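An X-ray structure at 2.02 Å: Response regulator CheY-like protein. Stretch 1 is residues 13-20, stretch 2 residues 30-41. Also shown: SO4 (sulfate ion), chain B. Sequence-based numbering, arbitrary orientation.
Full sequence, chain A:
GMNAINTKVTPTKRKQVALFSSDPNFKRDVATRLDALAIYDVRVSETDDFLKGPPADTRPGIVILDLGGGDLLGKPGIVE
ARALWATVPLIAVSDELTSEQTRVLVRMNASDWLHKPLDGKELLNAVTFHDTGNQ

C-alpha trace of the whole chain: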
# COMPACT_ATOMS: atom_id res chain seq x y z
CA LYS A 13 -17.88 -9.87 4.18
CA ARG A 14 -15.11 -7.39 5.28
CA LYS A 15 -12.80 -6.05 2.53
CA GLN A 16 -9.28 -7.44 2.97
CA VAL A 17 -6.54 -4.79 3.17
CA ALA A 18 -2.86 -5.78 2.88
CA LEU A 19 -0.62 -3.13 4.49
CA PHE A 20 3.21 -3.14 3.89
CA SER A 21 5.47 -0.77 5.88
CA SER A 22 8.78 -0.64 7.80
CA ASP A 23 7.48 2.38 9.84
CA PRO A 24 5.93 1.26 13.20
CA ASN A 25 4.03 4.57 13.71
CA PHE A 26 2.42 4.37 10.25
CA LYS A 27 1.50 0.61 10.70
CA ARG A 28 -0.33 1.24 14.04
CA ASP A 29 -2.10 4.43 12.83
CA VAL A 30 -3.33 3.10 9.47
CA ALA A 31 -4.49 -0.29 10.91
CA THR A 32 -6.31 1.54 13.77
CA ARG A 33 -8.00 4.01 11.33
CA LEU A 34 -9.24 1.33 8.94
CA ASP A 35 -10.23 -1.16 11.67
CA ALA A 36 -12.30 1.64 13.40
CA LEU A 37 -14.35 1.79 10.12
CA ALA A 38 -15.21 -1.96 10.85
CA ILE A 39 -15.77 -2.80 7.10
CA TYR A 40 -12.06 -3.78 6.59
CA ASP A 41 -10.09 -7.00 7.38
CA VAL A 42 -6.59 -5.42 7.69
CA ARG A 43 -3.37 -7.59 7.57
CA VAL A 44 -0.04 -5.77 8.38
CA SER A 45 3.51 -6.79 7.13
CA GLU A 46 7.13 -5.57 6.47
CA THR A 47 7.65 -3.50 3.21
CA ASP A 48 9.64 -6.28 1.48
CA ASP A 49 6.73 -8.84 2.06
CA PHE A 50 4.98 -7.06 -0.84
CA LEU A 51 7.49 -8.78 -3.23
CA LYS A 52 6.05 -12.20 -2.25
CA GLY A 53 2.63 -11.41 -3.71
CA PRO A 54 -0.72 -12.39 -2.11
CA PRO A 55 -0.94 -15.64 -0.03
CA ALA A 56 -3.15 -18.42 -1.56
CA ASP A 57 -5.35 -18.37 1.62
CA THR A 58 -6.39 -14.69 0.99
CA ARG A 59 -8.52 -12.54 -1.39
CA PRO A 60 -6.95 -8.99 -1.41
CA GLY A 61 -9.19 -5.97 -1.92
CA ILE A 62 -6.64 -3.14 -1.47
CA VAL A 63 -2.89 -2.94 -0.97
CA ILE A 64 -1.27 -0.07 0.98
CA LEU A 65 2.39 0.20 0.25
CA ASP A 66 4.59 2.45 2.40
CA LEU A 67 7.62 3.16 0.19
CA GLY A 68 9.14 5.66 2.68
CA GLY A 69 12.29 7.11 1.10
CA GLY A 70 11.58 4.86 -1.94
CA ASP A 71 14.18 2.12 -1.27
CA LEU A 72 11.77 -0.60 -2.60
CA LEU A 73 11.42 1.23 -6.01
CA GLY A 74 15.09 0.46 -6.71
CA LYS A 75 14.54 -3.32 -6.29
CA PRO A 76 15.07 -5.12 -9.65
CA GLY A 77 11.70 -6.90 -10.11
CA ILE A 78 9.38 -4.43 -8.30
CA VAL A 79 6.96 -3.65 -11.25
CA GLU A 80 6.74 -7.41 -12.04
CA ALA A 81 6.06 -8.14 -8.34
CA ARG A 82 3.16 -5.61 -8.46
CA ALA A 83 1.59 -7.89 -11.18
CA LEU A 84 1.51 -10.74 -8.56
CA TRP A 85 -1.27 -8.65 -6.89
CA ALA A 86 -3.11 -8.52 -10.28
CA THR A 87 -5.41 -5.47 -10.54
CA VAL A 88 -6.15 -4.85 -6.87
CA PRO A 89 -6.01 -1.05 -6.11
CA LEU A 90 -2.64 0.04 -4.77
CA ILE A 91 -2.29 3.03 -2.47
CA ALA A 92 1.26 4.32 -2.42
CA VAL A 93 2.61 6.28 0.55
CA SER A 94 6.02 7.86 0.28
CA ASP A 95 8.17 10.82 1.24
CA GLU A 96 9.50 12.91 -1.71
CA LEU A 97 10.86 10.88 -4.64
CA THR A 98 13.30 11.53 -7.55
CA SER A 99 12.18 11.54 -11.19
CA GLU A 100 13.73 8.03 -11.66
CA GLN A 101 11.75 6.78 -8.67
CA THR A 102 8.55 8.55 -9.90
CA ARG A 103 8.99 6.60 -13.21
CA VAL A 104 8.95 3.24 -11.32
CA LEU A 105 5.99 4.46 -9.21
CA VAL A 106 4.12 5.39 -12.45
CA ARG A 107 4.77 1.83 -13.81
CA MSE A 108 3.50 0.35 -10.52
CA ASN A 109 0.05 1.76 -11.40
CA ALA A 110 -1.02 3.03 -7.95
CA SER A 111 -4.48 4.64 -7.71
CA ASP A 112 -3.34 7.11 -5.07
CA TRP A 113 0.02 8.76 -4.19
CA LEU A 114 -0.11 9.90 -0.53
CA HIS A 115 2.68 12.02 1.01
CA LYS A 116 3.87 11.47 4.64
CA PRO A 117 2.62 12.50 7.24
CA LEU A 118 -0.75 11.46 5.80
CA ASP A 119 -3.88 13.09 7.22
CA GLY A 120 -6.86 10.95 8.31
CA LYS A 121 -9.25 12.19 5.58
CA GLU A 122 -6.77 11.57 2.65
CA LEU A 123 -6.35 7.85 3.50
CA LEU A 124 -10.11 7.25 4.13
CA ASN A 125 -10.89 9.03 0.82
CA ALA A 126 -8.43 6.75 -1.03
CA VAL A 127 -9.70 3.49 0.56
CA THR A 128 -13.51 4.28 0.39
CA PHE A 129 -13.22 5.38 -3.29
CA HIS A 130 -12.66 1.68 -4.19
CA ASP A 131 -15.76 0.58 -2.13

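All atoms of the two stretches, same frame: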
# COMPACT_ATOMS: atom_id res chain seq x y z
N LYS A 13 -17.05 -11.05 3.94
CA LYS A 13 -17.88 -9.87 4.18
C LYS A 13 -17.01 -8.61 4.21
O LYS A 13 -17.19 -7.73 3.36
CB LYS A 13 -18.71 -10.02 5.48
N ARG A 14 -16.05 -8.52 5.17
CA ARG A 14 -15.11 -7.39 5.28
C ARG A 14 -14.09 -7.40 4.13
O ARG A 14 -13.62 -8.47 3.72
CB ARG A 14 -14.38 -7.41 6.63
CG ARG A 14 -15.23 -6.93 7.80
CD ARG A 14 -14.52 -7.05 9.14
NE ARG A 14 -14.31 -8.44 9.55
CZ ARG A 14 -14.02 -8.83 10.79
NH1 ARG A 14 -13.92 -7.93 11.76
NH2 ARG A 14 -13.84 -10.11 11.06
N LYS A 15 -13.76 -6.21 3.62
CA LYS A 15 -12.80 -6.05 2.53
C LYS A 15 -11.38 -6.17 3.06
O LYS A 15 -10.93 -5.32 3.83
CB LYS A 15 -13.00 -4.71 1.81
CG LYS A 15 -12.26 -4.63 0.48
CD LYS A 15 -12.48 -3.29 -0.18
CE LYS A 15 -12.34 -3.39 -1.67
NZ LYS A 15 -12.71 -2.12 -2.33
N GLN A 16 -10.67 -7.20 2.59
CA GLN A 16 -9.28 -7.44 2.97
C GLN A 16 -8.37 -6.31 2.49
O GLN A 16 -8.48 -5.84 1.36
CB GLN A 16 -8.78 -8.80 2.45
CG GLN A 16 -9.26 -9.97 3.31
CD GLN A 16 -9.12 -11.32 2.63
OE1 GLN A 16 -8.09 -11.67 2.04
NE2 GLN A 16 -10.16 -12.14 2.74
N VAL A 17 -7.51 -5.86 3.38
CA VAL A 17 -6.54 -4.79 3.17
C VAL A 17 -5.17 -5.37 3.56
O VAL A 17 -4.99 -5.84 4.70
CB VAL A 17 -6.88 -3.48 3.94
CG1 VAL A 17 -5.86 -2.38 3.66
CG2 VAL A 17 -8.30 -2.99 3.63
N ALA A 18 -4.23 -5.38 2.60
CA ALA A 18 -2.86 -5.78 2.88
C ALA A 18 -2.04 -4.51 3.02
O ALA A 18 -2.06 -3.66 2.13
CB ALA A 18 -2.32 -6.70 1.79
N LEU A 19 -1.44 -4.30 4.18
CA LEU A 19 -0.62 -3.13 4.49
C LEU A 19 0.85 -3.56 4.62
O LEU A 19 1.15 -4.55 5.32
CB LEU A 19 -1.16 -2.48 5.79
CG LEU A 19 -0.38 -1.33 6.42
CD1 LEU A 19 -0.37 -0.13 5.54
CD2 LEU A 19 -1.00 -0.95 7.75
N PHE A 20 1.76 -2.86 3.91
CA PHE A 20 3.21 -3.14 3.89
C PHE A 20 3.93 -1.88 4.27
O PHE A 20 3.72 -0.87 3.61
CB PHE A 20 3.68 -3.66 2.50
CG PHE A 20 2.99 -4.92 2.08
CD1 PHE A 20 3.39 -6.16 2.58
CD2 PHE A 20 1.88 -4.88 1.24
CE1 PHE A 20 2.68 -7.32 2.27
CE2 PHE A 20 1.22 -6.05 0.87
CZ PHE A 20 1.61 -7.26 1.40
N VAL A 30 -2.49 3.50 10.61
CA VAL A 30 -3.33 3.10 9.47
C VAL A 30 -4.22 1.90 9.85
O VAL A 30 -5.40 1.92 9.52
CB VAL A 30 -2.47 2.80 8.20
CG1 VAL A 30 -3.30 2.12 7.10
CG2 VAL A 30 -1.85 4.09 7.67
N ALA A 31 -3.66 0.86 10.53
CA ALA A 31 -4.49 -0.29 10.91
C ALA A 31 -5.61 0.14 11.85
O ALA A 31 -6.74 -0.30 11.66
CB ALA A 31 -3.66 -1.39 11.54
N THR A 32 -5.32 1.03 12.83
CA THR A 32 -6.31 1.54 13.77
C THR A 32 -7.42 2.29 13.00
O THR A 32 -8.60 2.06 13.27
CB THR A 32 -5.65 2.42 14.83
OG1 THR A 32 -4.67 1.64 15.51
CG2 THR A 32 -6.63 2.94 15.86
N ARG A 33 -7.04 3.21 12.11
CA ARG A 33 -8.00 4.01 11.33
C ARG A 33 -8.97 3.16 10.53
O ARG A 33 -10.18 3.41 10.56
CB ARG A 33 -7.28 4.98 10.37
CG ARG A 33 -6.92 6.30 11.04
CD ARG A 33 -6.37 7.33 10.08
NE ARG A 33 -5.92 8.52 10.80
CZ ARG A 33 -4.66 8.94 10.86
NH1 ARG A 33 -3.70 8.28 10.21
NH2 ARG A 33 -4.35 10.04 11.55
N LEU A 34 -8.44 2.18 9.83
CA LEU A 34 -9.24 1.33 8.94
C LEU A 34 -10.06 0.32 9.71
O LEU A 34 -11.21 0.07 9.32
CB LEU A 34 -8.34 0.63 7.89
CG LEU A 34 -7.65 1.54 6.86
CD1 LEU A 34 -6.91 0.69 5.81
CD2 LEU A 34 -8.65 2.46 6.12
N ASP A 35 -9.52 -0.23 10.81
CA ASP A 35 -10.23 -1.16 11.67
C ASP A 35 -11.37 -0.46 12.43
O ASP A 35 -12.36 -1.12 12.72
CB ASP A 35 -9.27 -1.89 12.64
CG ASP A 35 -8.58 -3.11 12.01
OD1 ASP A 35 -8.93 -3.48 10.88
OD2 ASP A 35 -7.70 -3.70 12.68
N ALA A 36 -11.24 0.87 12.74
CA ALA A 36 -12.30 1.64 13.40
C ALA A 36 -13.52 1.80 12.46
O ALA A 36 -14.64 1.91 12.94
CB ALA A 36 -11.79 2.99 13.86
N LEU A 37 -13.30 1.73 11.13
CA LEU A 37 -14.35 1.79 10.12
C LEU A 37 -15.13 0.47 10.02
O LEU A 37 -16.17 0.44 9.37
CB LEU A 37 -13.79 2.20 8.76
CG LEU A 37 -13.19 3.61 8.67
CD1 LEU A 37 -12.61 3.84 7.31
CD2 LEU A 37 -14.23 4.68 8.98
N ALA A 38 -14.63 -0.61 10.68
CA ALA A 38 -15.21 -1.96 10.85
C ALA A 38 -15.45 -2.76 9.55
O ALA A 38 -15.57 -3.98 9.63
CB ALA A 38 -16.51 -1.87 11.63
N ILE A 39 -15.51 -2.10 8.39
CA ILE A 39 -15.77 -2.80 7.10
C ILE A 39 -14.47 -3.32 6.43
O ILE A 39 -14.52 -3.73 5.27
CB ILE A 39 -16.58 -1.89 6.13
CG1 ILE A 39 -15.77 -0.62 5.74
CG2 ILE A 39 -17.95 -1.53 6.75
CD1 ILE A 39 -16.39 0.34 4.71
N TYR A 40 -13.34 -3.34 7.16
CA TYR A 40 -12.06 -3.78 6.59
C TYR A 40 -11.36 -4.85 7.44
O TYR A 40 -11.28 -4.72 8.66
CB TYR A 40 -11.13 -2.57 6.37
CG TYR A 40 -11.71 -1.53 5.42
CD1 TYR A 40 -12.01 -1.85 4.10
CD2 TYR A 40 -11.97 -0.24 5.86
CE1 TYR A 40 -12.56 -0.90 3.24
CE2 TYR A 40 -12.51 0.72 5.00
CZ TYR A 40 -12.82 0.37 3.69
OH TYR A 40 -13.34 1.31 2.82
N ASP A 41 -10.87 -5.91 6.78
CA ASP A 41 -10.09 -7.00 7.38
C ASP A 41 -8.63 -6.69 7.04
O ASP A 41 -8.16 -7.04 5.95
CB ASP A 41 -10.57 -8.39 6.86
CG ASP A 41 -9.87 -9.60 7.47
OD1 ASP A 41 -9.81 -9.69 8.72
OD2 ASP A 41 -9.44 -10.48 6.69
S SO4 B . -13.22 -11.21 14.97
O1 SO4 B . -13.78 -9.95 15.48
O2 SO4 B . -13.67 -12.33 15.81
O3 SO4 B . -13.66 -11.43 13.60
O4 SO4 B . -11.76 -11.12 15.02

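The apolar centre of the contact is formed by side chains of the strand 15-20 that point toward the helix that carries Val-30 and Leu-34. The two elements run nearly antiparallel, at 170°, and their axes approach to 10.8 Å. Val-17 and Leu-19 alternate with Ala-18, which points away, so one side of the strand meets the helix. Val-17 CG1 lies 3.9 Å from Leu-34 CD1. Leu-19 CD2 lies 3.9 Å from Val-30 CG1. Val-30 and Leu-34 are one helical turn apart, so both face the strand; Leu-34 N donates to Val-30 O at 3.1 Å within that turn. All four of these residues are buried.

Tyr-40 extends the apolar layer. Tyr-40 CD1 is 3.9 Å from Val-17 CG2 and 3.8 Å from Lys-15 CB. The Lys-15 side chain is extended, with all four chi angles t, and its end leads away. The Tyr-40 hydroxyl is hydrogen-bonded elsewhere in the structure.

After the helix, Ala-38 has positive phi, and the chain turns back to pair with stretch 1. The pairing is parallel: Lys-15 with Tyr-40, and Gln-16 with Asp-41. Lys-15 N donates to Ile-39 O at 3.1 Å. Asp-41 N donates to Lys-15 O at 3.0 Å. Val-17 N donates to Asp-41 O at 2.9 Å. Lys-15 thus bonds on both sides of Tyr-40, as parallel pairing requires. A CA-H...O contact, Gln-16 CA to Asp-41 O at 3.2 Å, supplements this ladder.

Gln-16 and Asp-41 share the other face of the sheet. Gln-16 CG comes within 3.4 Å of Asp-41 OD2. At the exposed edge, Arg-14 CB packs 3.9 Å from Asp-41 CB, and Arg-14 CD lies 3.3 Å from Ala-38 O. The guanidinium reaches outward: Arg-14 NH2 donates to sulfate O3 at 2.9 Å, near the guanidinium plane. The sulfate probably comes from the crystallisation liquor.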